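Local coordinates for putative glyoxalase superfamily protein (Ralstonia eutropha, PDB 3IUZ) that probably acts as an Fe(2+)-dependent dioxygenase of the 2-oxoadipate dioxygenase/decarboxylase family, related to the glyoxalase superfamily, at residues 58-63 against 299-304; 281-286 against 295-300. One frame throughout, in Å; residues are numbered along the deposited sequence.

Contact 1 (58-63 against 299-304); sequences LDRVPT and PGSFYE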
ATOM      1  N   LEU A  58       0.618  -3.329  -9.564  1.00 20.27           N
ATOM      2  CA  LEU A  58       0.571  -3.389 -11.012  1.00 21.19           C
ATOM      3  C   LEU A  58      -0.134  -4.662 -11.514  1.00 22.95           C
ATOM      4  O   LEU A  58      -0.821  -4.612 -12.551  1.00 23.58           O
ATOM      5  CB  LEU A  58       1.980  -3.287 -11.603  1.00 20.55           C
ATOM      6  CG  LEU A  58       2.714  -1.946 -11.409  1.00 20.21           C
ATOM      7  CD1 LEU A  58       4.027  -2.004 -12.187  1.00 20.68           C
ATOM      8  CD2 LEU A  58       1.840  -0.711 -11.839  1.00 18.87           C
ATOM      9  N   ASP A  59       0.039  -5.783 -10.804  1.00 22.66           N
ATOM     10  CA  ASP A  59      -0.598  -7.035 -11.205  1.00 23.35           C
ATOM     11  C   ASP A  59      -2.130  -6.927 -11.136  1.00 23.72           C
ATOM     12  O   ASP A  59      -2.809  -7.718 -11.760  1.00 24.35           O
ATOM     13  CB  ASP A  59      -0.200  -8.186 -10.280  1.00 23.74           C
ATOM     14  CG  ASP A  59       1.265  -8.596 -10.415  1.00 25.94           C
ATOM     15  OD1 ASP A  59       1.899  -8.276 -11.429  1.00 27.53           O
ATOM     16  OD2 ASP A  59       1.771  -9.266  -9.483  1.00 27.48           O
ATOM     17  N   ARG A  60      -2.681  -6.036 -10.322  1.00 22.99           N
ATOM     18  CA  ARG A  60      -4.140  -5.965 -10.221  1.00 22.92           C
ATOM     19  C   ARG A  60      -4.752  -4.588 -10.508  1.00 21.32           C
ATOM     20  O   ARG A  60      -5.959  -4.357 -10.255  1.00 20.82           O
ATOM     21  CB  ARG A  60      -4.597  -6.451  -8.866  1.00 23.06           C
ATOM     22  CG  ARG A  60      -4.268  -5.542  -7.735  1.00 26.68           C
ATOM     23  CD  ARG A  60      -4.716  -6.193  -6.444  1.00 28.84           C
ATOM     24  NE  ARG A  60      -4.513  -5.241  -5.367  1.00 29.17           N
ATOM     25  CZ  ARG A  60      -3.326  -5.012  -4.830  1.00 32.54           C
ATOM     26  NH1 ARG A  60      -2.264  -5.716  -5.258  1.00 33.54           N
ATOM     27  NH2 ARG A  60      -3.190  -4.091  -3.871  1.00 29.63           N
ATOM     28  N   VAL A  61      -3.920  -3.700 -11.045  1.00 19.29           N
ATOM     29  CA  VAL A  61      -4.339  -2.360 -11.454  1.00 17.44           C
ATOM     30  C   VAL A  61      -3.889  -2.171 -12.918  1.00 17.62           C
ATOM     31  O   VAL A  61      -2.865  -1.580 -13.204  1.00 18.09           O
ATOM     32  CB  VAL A  61      -3.782  -1.314 -10.531  1.00 17.51           C
ATOM     33  CG1 VAL A  61      -4.313   0.133 -10.950  1.00 16.11           C
ATOM     34  CG2 VAL A  61      -4.149  -1.625  -9.085  1.00 16.72           C
ATOM     35  N   PRO A  62      -4.661  -2.755 -13.872  1.00 17.76           N
ATOM     36  CA  PRO A  62      -4.311  -2.743 -15.260  1.00 18.47           C
ATOM     37  C   PRO A  62      -4.097  -1.350 -15.872  1.00 17.83           C
ATOM     38  O   PRO A  62      -3.276  -1.206 -16.728  1.00 18.41           O
ATOM     39  CB  PRO A  62      -5.457  -3.519 -15.925  1.00 18.93           C
ATOM     40  CG  PRO A  62      -6.482  -3.667 -14.931  1.00 19.49           C
ATOM     41  CD  PRO A  62      -5.835  -3.604 -13.612  1.00 17.89           C
ATOM     42  N   THR A  63      -4.768  -0.319 -15.389  1.00 18.20           N
ATOM     43  CA  THR A  63      -4.530   1.026 -15.909  1.00 18.63           C
ATOM     44  C   THR A  63      -3.140   1.516 -15.506  1.00 19.20           C
ATOM     45  O   THR A  63      -2.451   2.193 -16.284  1.00 18.31           O
ATOM     46  CB  THR A  63      -5.669   2.005 -15.448  1.00 20.19           C
ATOM     47  OG1 THR A  63      -6.962   1.434 -15.793  1.00 20.90           O
ATOM     48  CG2 THR A  63      -5.539   3.301 -16.120  1.00 19.14           C
ATOM     49  N   PRO A 299     -15.199  -2.159  -7.050  1.00 15.50           N
ATOM     50  CA  PRO A 299     -14.013  -1.330  -7.264  1.00 16.17           C
ATOM     51  C   PRO A 299     -12.791  -1.938  -6.606  1.00 17.16           C
ATOM     52  O   PRO A 299     -12.873  -2.385  -5.466  1.00 16.07           O
ATOM     53  CB  PRO A 299     -14.372  -0.022  -6.572  1.00 16.67           C
ATOM     54  CG  PRO A 299     -15.808   0.012  -6.545  1.00 15.46           C
ATOM     55  CD  PRO A 299     -16.256  -1.412  -6.361  1.00 16.06           C
ATOM     56  N   GLY A 300     -11.675  -1.932  -7.337  1.00 16.63           N
ATOM     57  CA  GLY A 300     -10.438  -2.450  -6.847  1.00 17.24           C
ATOM     58  C   GLY A 300      -9.586  -1.251  -6.431  1.00 16.68           C
ATOM     59  O   GLY A 300     -10.051  -0.294  -5.809  1.00 15.71           O
ATOM     60  N   SER A 301      -8.353  -1.302  -6.825  1.00 17.13           N
ATOM     61  CA  SER A 301      -7.368  -0.285  -6.450  1.00 16.26           C
ATOM     62  C   SER A 301      -7.033   0.606  -7.640  1.00 16.69           C
ATOM     63  O   SER A 301      -7.487   0.349  -8.765  1.00 15.53           O
ATOM     64  CB  SER A 301      -6.144  -1.027  -5.948  1.00 17.56           C
ATOM     65  OG  SER A 301      -6.487  -1.743  -4.769  1.00 17.22           O
ATOM     66  N   PHE A 302      -6.216   1.636  -7.427  1.00 16.50           N
ATOM     67  CA  PHE A 302      -5.911   2.638  -8.461  1.00 16.52           C
ATOM     68  C   PHE A 302      -4.452   3.095  -8.423  1.00 17.02           C
ATOM     69  O   PHE A 302      -3.690   2.774  -7.470  1.00 16.00           O
ATOM     70  CB  PHE A 302      -6.886   3.847  -8.450  1.00 17.36           C
ATOM     71  CG  PHE A 302      -6.871   4.719  -7.198  1.00 16.65           C
ATOM     72  CD1 PHE A 302      -7.686   4.422  -6.123  1.00 17.27           C
ATOM     73  CD2 PHE A 302      -6.070   5.854  -7.122  1.00 15.22           C
ATOM     74  CE1 PHE A 302      -7.740   5.231  -5.011  1.00 19.26           C
ATOM     75  CE2 PHE A 302      -6.080   6.659  -5.989  1.00 18.44           C
ATOM     76  CZ  PHE A 302      -6.939   6.355  -4.929  1.00 19.17           C
ATOM     77  N   TYR A 303      -4.045   3.751  -9.503  1.00 15.90           N
ATOM     78  CA  TYR A 303      -2.701   4.314  -9.678  1.00 16.34           C
ATOM     79  C   TYR A 303      -2.853   5.812  -9.698  1.00 16.24           C
ATOM     80  O   TYR A 303      -3.664   6.356 -10.447  1.00 18.31           O
ATOM     81  CB  TYR A 303      -2.100   3.836 -10.994  1.00 16.08           C
ATOM     82  CG  TYR A 303      -0.612   4.079 -11.182  1.00 15.16           C
ATOM     83  CD1 TYR A 303      -0.136   5.279 -11.692  1.00 15.02           C
ATOM     84  CD2 TYR A 303       0.302   3.077 -10.944  1.00 17.70           C
ATOM     85  CE1 TYR A 303       1.211   5.495 -11.890  1.00 15.24           C
ATOM     86  CE2 TYR A 303       1.656   3.271 -11.183  1.00 17.00           C
ATOM     87  CZ  TYR A 303       2.107   4.463 -11.633  1.00 14.90           C
ATOM     88  OH  TYR A 303       3.465   4.661 -11.824  1.00 17.76           O
ATOM     89  N   GLU A 304      -2.048   6.482  -8.881  1.00 16.09           N
ATOM     90  CA  GLU A 304      -2.175   7.888  -8.623  1.00 15.05           C
ATOM     91  C   GLU A 304      -0.855   8.614  -8.891  1.00 15.09           C
ATOM     92  O   GLU A 304       0.222   8.030  -8.797  1.00 13.55           O
ATOM     93  CB  GLU A 304      -2.587   8.094  -7.149  1.00 16.58           C
ATOM     94  CG  GLU A 304      -2.638   9.572  -6.653  1.00 18.15           C
ATOM     95  CD  GLU A 304      -3.049   9.647  -5.196  1.00 22.84           C
ATOM     96  OE1 GLU A 304      -2.186   9.513  -4.302  1.00 24.12           O
ATOM     97  OE2 GLU A 304      -4.256   9.783  -4.962  1.00 24.02           O
TER
HETATM   98  O   HOH W   1      -7.374  -4.314  -4.801  1.00 28.22           O
HETATM   99  O   HOH W   2      -7.575  -3.472  -8.326  1.00 32.98           O
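The ring of Y303 is met on a slant, neither squarely on its face nor at its edge, by L58, whose CD2 lies 4.0 Å from CE2 of Y303, where the junction between helices 42-60 and 62-73 lies against strand 293-306 of the large mixed sheet. With its CG anti to the backbone N (chi1 -167°), the tyrosine carries its ring toward L58. The Y303 side chain also touches F54 of helix 42-60 and T68 of helix 62-73; a tyrosine suits this place because its ring packs against leucine while its OH bonds to D241. The R60 guanidinium receives water 1 at its edge, in its plane. That water accepts from NE of R60 at 3.1 Å and donates to OG of S301 at 2.7 Å. R60 and S301 do not bond directly, yet both also bond to the carbonyl of F236, through NH2 and OG respectively, so a long arginine and a small hydroxyl share one backbone acceptor and one water. A second water joins the main chains, donating to O of R60 at 2.7 Å and accepting from N of S301 at 2.8 Å. Between this wet end and the tyrosine sits V61, the N-cap residue of helix 62-73. Its side chain points at the strand, and the branched valine uses both methyls: CG1 rests 3.9 Å from CA of F302, whose own side chain turns away and stacks on H238. The other methyl, CG2 of V61, meets CB of S301 at 3.8 Å.

Contact 2 (281-286 against 295-300); sequences TVRRQF and ERDVPG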
ATOM      1  N   THR A 281     -12.038  -2.163 -11.934  1.00 19.18           N
ATOM      2  CA  THR A 281     -12.991  -3.046 -11.343  1.00 20.36           C
ATOM      3  C   THR A 281     -12.406  -4.440 -11.185  1.00 21.73           C
ATOM      4  O   THR A 281     -11.666  -4.869 -12.034  1.00 22.85           O
ATOM      5  CB  THR A 281     -14.227  -3.075 -12.252  1.00 21.20           C
ATOM      6  OG1 THR A 281     -14.723  -1.731 -12.336  1.00 19.34           O
ATOM      7  CG2 THR A 281     -15.301  -3.961 -11.732  1.00 19.37           C
ATOM      8  N   VAL A 282     -12.750  -5.142 -10.110  1.00 21.38           N
ATOM      9  CA  VAL A 282     -12.218  -6.487  -9.855  1.00 20.99           C
ATOM     10  C   VAL A 282     -13.351  -7.427  -9.546  1.00 21.07           C
ATOM     11  O   VAL A 282     -14.391  -7.010  -9.083  1.00 21.29           O
ATOM     12  CB  VAL A 282     -11.178  -6.494  -8.671  1.00 20.98           C
ATOM     13  CG1 VAL A 282      -9.935  -5.750  -9.051  1.00 20.82           C
ATOM     14  CG2 VAL A 282     -11.779  -5.868  -7.400  1.00 17.27           C
ATOM     15  N   ARG A 283     -13.125  -8.705  -9.780  1.00 22.22           N
ATOM     16  CA  ARG A 283     -14.136  -9.718  -9.556  1.00 23.00           C
ATOM     17  C   ARG A 283     -13.843 -10.346  -8.182  1.00 22.06           C
ATOM     18  O   ARG A 283     -12.708 -10.740  -7.891  1.00 23.24           O
ATOM     19  CB  ARG A 283     -14.045 -10.733 -10.686  1.00 24.00           C
ATOM     20  CG  ARG A 283     -15.130 -11.715 -10.771  1.00 27.50           C
ATOM     21  CD  ARG A 283     -16.270 -11.243 -11.603  1.00 31.54           C
ATOM     22  NE  ARG A 283     -17.284 -12.284 -11.731  1.00 34.01           N
ATOM     23  CZ  ARG A 283     -18.589 -12.066 -11.899  1.00 34.32           C
ATOM     24  NH1 ARG A 283     -19.092 -10.827 -11.955  1.00 32.56           N
ATOM     25  NH2 ARG A 283     -19.408 -13.107 -11.999  1.00 37.45           N
ATOM     26  N   ARG A 284     -14.861 -10.413  -7.345  1.00 21.12           N
ATOM     27  CA  ARG A 284     -14.728 -10.888  -5.986  1.00 21.03           C
ATOM     28  C   ARG A 284     -15.845 -11.839  -5.637  1.00 20.19           C
ATOM     29  O   ARG A 284     -16.970 -11.761  -6.180  1.00 18.34           O
ATOM     30  CB  ARG A 284     -14.746  -9.708  -4.999  1.00 21.01           C
ATOM     31  CG  ARG A 284     -13.570  -8.752  -5.124  1.00 21.85           C
ATOM     32  CD  ARG A 284     -12.228  -9.396  -4.670  1.00 21.77           C
ATOM     33  NE  ARG A 284     -11.113  -8.462  -4.836  1.00 20.32           N
ATOM     34  CZ  ARG A 284     -10.140  -8.578  -5.724  1.00 21.00           C
ATOM     35  NH1 ARG A 284     -10.109  -9.604  -6.544  1.00 26.30           N
ATOM     36  NH2 ARG A 284      -9.184  -7.670  -5.807  1.00 18.53           N
ATOM     37  N   GLN A 285     -15.534 -12.727  -4.693  1.00 20.26           N
ATOM     38  CA  GLN A 285     -16.494 -13.688  -4.205  1.00 20.78           C
ATOM     39  C   GLN A 285     -17.199 -13.213  -2.943  1.00 20.01           C
ATOM     40  O   GLN A 285     -16.650 -12.507  -2.120  1.00 19.66           O
ATOM     41  CB  GLN A 285     -15.804 -15.018  -3.930  1.00 22.12           C
ATOM     42  CG  GLN A 285     -15.273 -15.673  -5.186  1.00 25.13           C
ATOM     43  CD  GLN A 285     -14.484 -16.917  -4.903  1.00 29.47           C
ATOM     44  OE1 GLN A 285     -13.696 -16.981  -3.956  1.00 33.83           O
ATOM     45  NE2 GLN A 285     -14.677 -17.913  -5.733  1.00 35.05           N
ATOM     46  N   PHE A 286     -18.431 -13.640  -2.803  1.00 19.29           N
ATOM     47  CA  PHE A 286     -19.262 -13.386  -1.660  1.00 19.56           C
ATOM     48  C   PHE A 286     -20.111 -14.612  -1.314  1.00 19.55           C
ATOM     49  O   PHE A 286     -20.352 -15.465  -2.151  1.00 20.20           O
ATOM     50  CB  PHE A 286     -20.236 -12.256  -1.932  1.00 19.15           C
ATOM     51  CG  PHE A 286     -19.590 -10.975  -2.271  1.00 18.32           C
ATOM     52  CD1 PHE A 286     -19.183 -10.714  -3.570  1.00 17.65           C
ATOM     53  CD2 PHE A 286     -19.400  -9.988  -1.297  1.00 18.77           C
ATOM     54  CE1 PHE A 286     -18.601  -9.482  -3.897  1.00 18.55           C
ATOM     55  CE2 PHE A 286     -18.825  -8.787  -1.620  1.00 17.75           C
ATOM     56  CZ  PHE A 286     -18.423  -8.528  -2.939  1.00 20.12           C
ATOM     57  N   GLU A 295     -20.471 -14.122  -7.203  1.00 24.30           N
ATOM     58  CA  GLU A 295     -19.407 -13.201  -7.562  1.00 23.96           C
ATOM     59  C   GLU A 295     -19.999 -11.876  -7.938  1.00 22.36           C
ATOM     60  O   GLU A 295     -21.085 -11.822  -8.470  1.00 22.57           O
ATOM     61  CB  GLU A 295     -18.598 -13.753  -8.737  1.00 24.41           C
ATOM     62  CG  GLU A 295     -17.838 -15.039  -8.401  1.00 27.81           C
ATOM     63  CD  GLU A 295     -16.762 -15.364  -9.408  1.00 32.11           C
ATOM     64  OE1 GLU A 295     -16.848 -14.889 -10.566  1.00 36.70           O
ATOM     65  OE2 GLU A 295     -15.803 -16.069  -9.038  1.00 34.87           O
ATOM     66  N   ARG A 296     -19.263 -10.811  -7.690  1.00 20.54           N
ATOM     67  CA  ARG A 296     -19.654  -9.499  -8.142  1.00 20.22           C
ATOM     68  C   ARG A 296     -18.405  -8.740  -8.567  1.00 18.76           C
ATOM     69  O   ARG A 296     -17.295  -9.029  -8.117  1.00 19.06           O
ATOM     70  CB  ARG A 296     -20.334  -8.728  -7.014  1.00 20.37           C
ATOM     71  CG  ARG A 296     -21.690  -9.223  -6.640  1.00 22.86           C
ATOM     72  CD  ARG A 296     -22.713  -8.781  -7.678  1.00 26.25           C
ATOM     73  NE  ARG A 296     -24.058  -8.977  -7.188  1.00 27.41           N
ATOM     74  CZ  ARG A 296     -24.662 -10.149  -7.077  1.00 31.21           C
ATOM     75  NH1 ARG A 296     -24.047 -11.287  -7.407  1.00 32.10           N
ATOM     76  NH2 ARG A 296     -25.908 -10.187  -6.625  1.00 34.87           N
ATOM     77  N   ASP A 297     -18.624  -7.746  -9.419  1.00 17.96           N
ATOM     78  CA  ASP A 297     -17.576  -6.846  -9.881  1.00 17.66           C
ATOM     79  C   ASP A 297     -17.608  -5.613  -8.989  1.00 17.67           C
ATOM     80  O   ASP A 297     -18.649  -4.966  -8.847  1.00 17.23           O
ATOM     81  CB  ASP A 297     -17.812  -6.454 -11.335  1.00 17.34           C
ATOM     82  CG  ASP A 297     -17.889  -7.677 -12.246  1.00 18.55           C
ATOM     83  OD1 ASP A 297     -16.832  -8.271 -12.539  1.00 21.61           O
ATOM     84  OD2 ASP A 297     -19.008  -8.021 -12.648  1.00 20.90           O
ATOM     85  N   VAL A 298     -16.479  -5.308  -8.346  1.00 16.42           N
ATOM     86  CA  VAL A 298     -16.501  -4.235  -7.350  1.00 15.76           C
ATOM     87  C   VAL A 298     -15.261  -3.376  -7.612  1.00 15.61           C
ATOM     88  O   VAL A 298     -14.370  -3.816  -8.312  1.00 14.57           O
ATOM     89  CB  VAL A 298     -16.483  -4.819  -5.903  1.00 15.81           C
ATOM     90  CG1 VAL A 298     -17.729  -5.600  -5.595  1.00 16.13           C
ATOM     91  CG2 VAL A 298     -15.183  -5.675  -5.641  1.00 14.29           C
ATOM     92  N   PRO A 299     -15.199  -2.159  -7.050  1.00 15.50           N
ATOM     93  CA  PRO A 299     -14.013  -1.330  -7.264  1.00 16.17           C
ATOM     94  C   PRO A 299     -12.791  -1.938  -6.606  1.00 17.16           C
ATOM     95  O   PRO A 299     -12.873  -2.385  -5.466  1.00 16.07           O
ATOM     96  CB  PRO A 299     -14.372  -0.022  -6.572  1.00 16.67           C
ATOM     97  CG  PRO A 299     -15.808   0.012  -6.545  1.00 15.46           C
ATOM     98  CD  PRO A 299     -16.256  -1.412  -6.361  1.00 16.06           C
ATOM     99  N   GLY A 300     -11.675  -1.932  -7.337  1.00 16.63           N
ATOM    100  CA  GLY A 300     -10.438  -2.450  -6.847  1.00 17.24           C
ATOM    101  C   GLY A 300      -9.586  -1.251  -6.431  1.00 16.68           C
ATOM    102  O   GLY A 300     -10.051  -0.294  -5.809  1.00 15.71           O
TER
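A beta hairpin made of strands 281-287 and 293-306 brings V282 opposite V298 and R284 opposite R296 as antiparallel hydrogen-bonded pairs. Each pair closes two nearly straight backbone bonds, such as V282 N to V298 O at 2.8 Å. On the face carrying R283, E295 and D297, the arginine forms a salt-bridge network with two acids of the partner strand. Its chain bends at chi2 (89°), which places CD 3.2 Å from OD1 of D297. NE of R283 donates to OE1 of E295 at 2.9 Å from the anti side, but tilted 33° out of the carboxylate plane; OE1 is likewise tilted from the guanidinium plane, and CB of E295 lies over one guanidinium face. NH1 of R283 reaches OD2 of D297 at the guanidinium edge, a weak bond because it is bent to 123°. Arginine suits this exposed place, since its several N-H groups can serve two carboxylates. The face with V282, R284, R296 and V298, covered by helices 213-222 and 224-232, mixes valine methyls with arginine stems. R284 lends its aliphatic CG to CG2 of V298 at 3.5 Å, while its NE pairs with E232. F286 meets CG1 of V298 near its ring plane, and its CE1 approaches CB of R296 at 3.6 Å.

How the contacts relate
Strand 293-306 runs through both contacts, which share P299 and G300 and have centres about 13 Å apart. Contact 1 is buried, its centre about 11 Å from the centre of the chain, and it joins residues far apart in sequence by setting a helix junction against the sheet. Contact 2, with its centre about 19 Å from the chain centre, is only partly buried, has several exposed residues, and joins neighbouring strands of one hairpin. Contact 1 has no direct hydrogen bond between its segments and relies on apolar side chains and two bridging waters. Contact 2 relies on regular backbone bonding, with charged pairs on its exposed face and valine methyls and arginine stems on the face covered by helices.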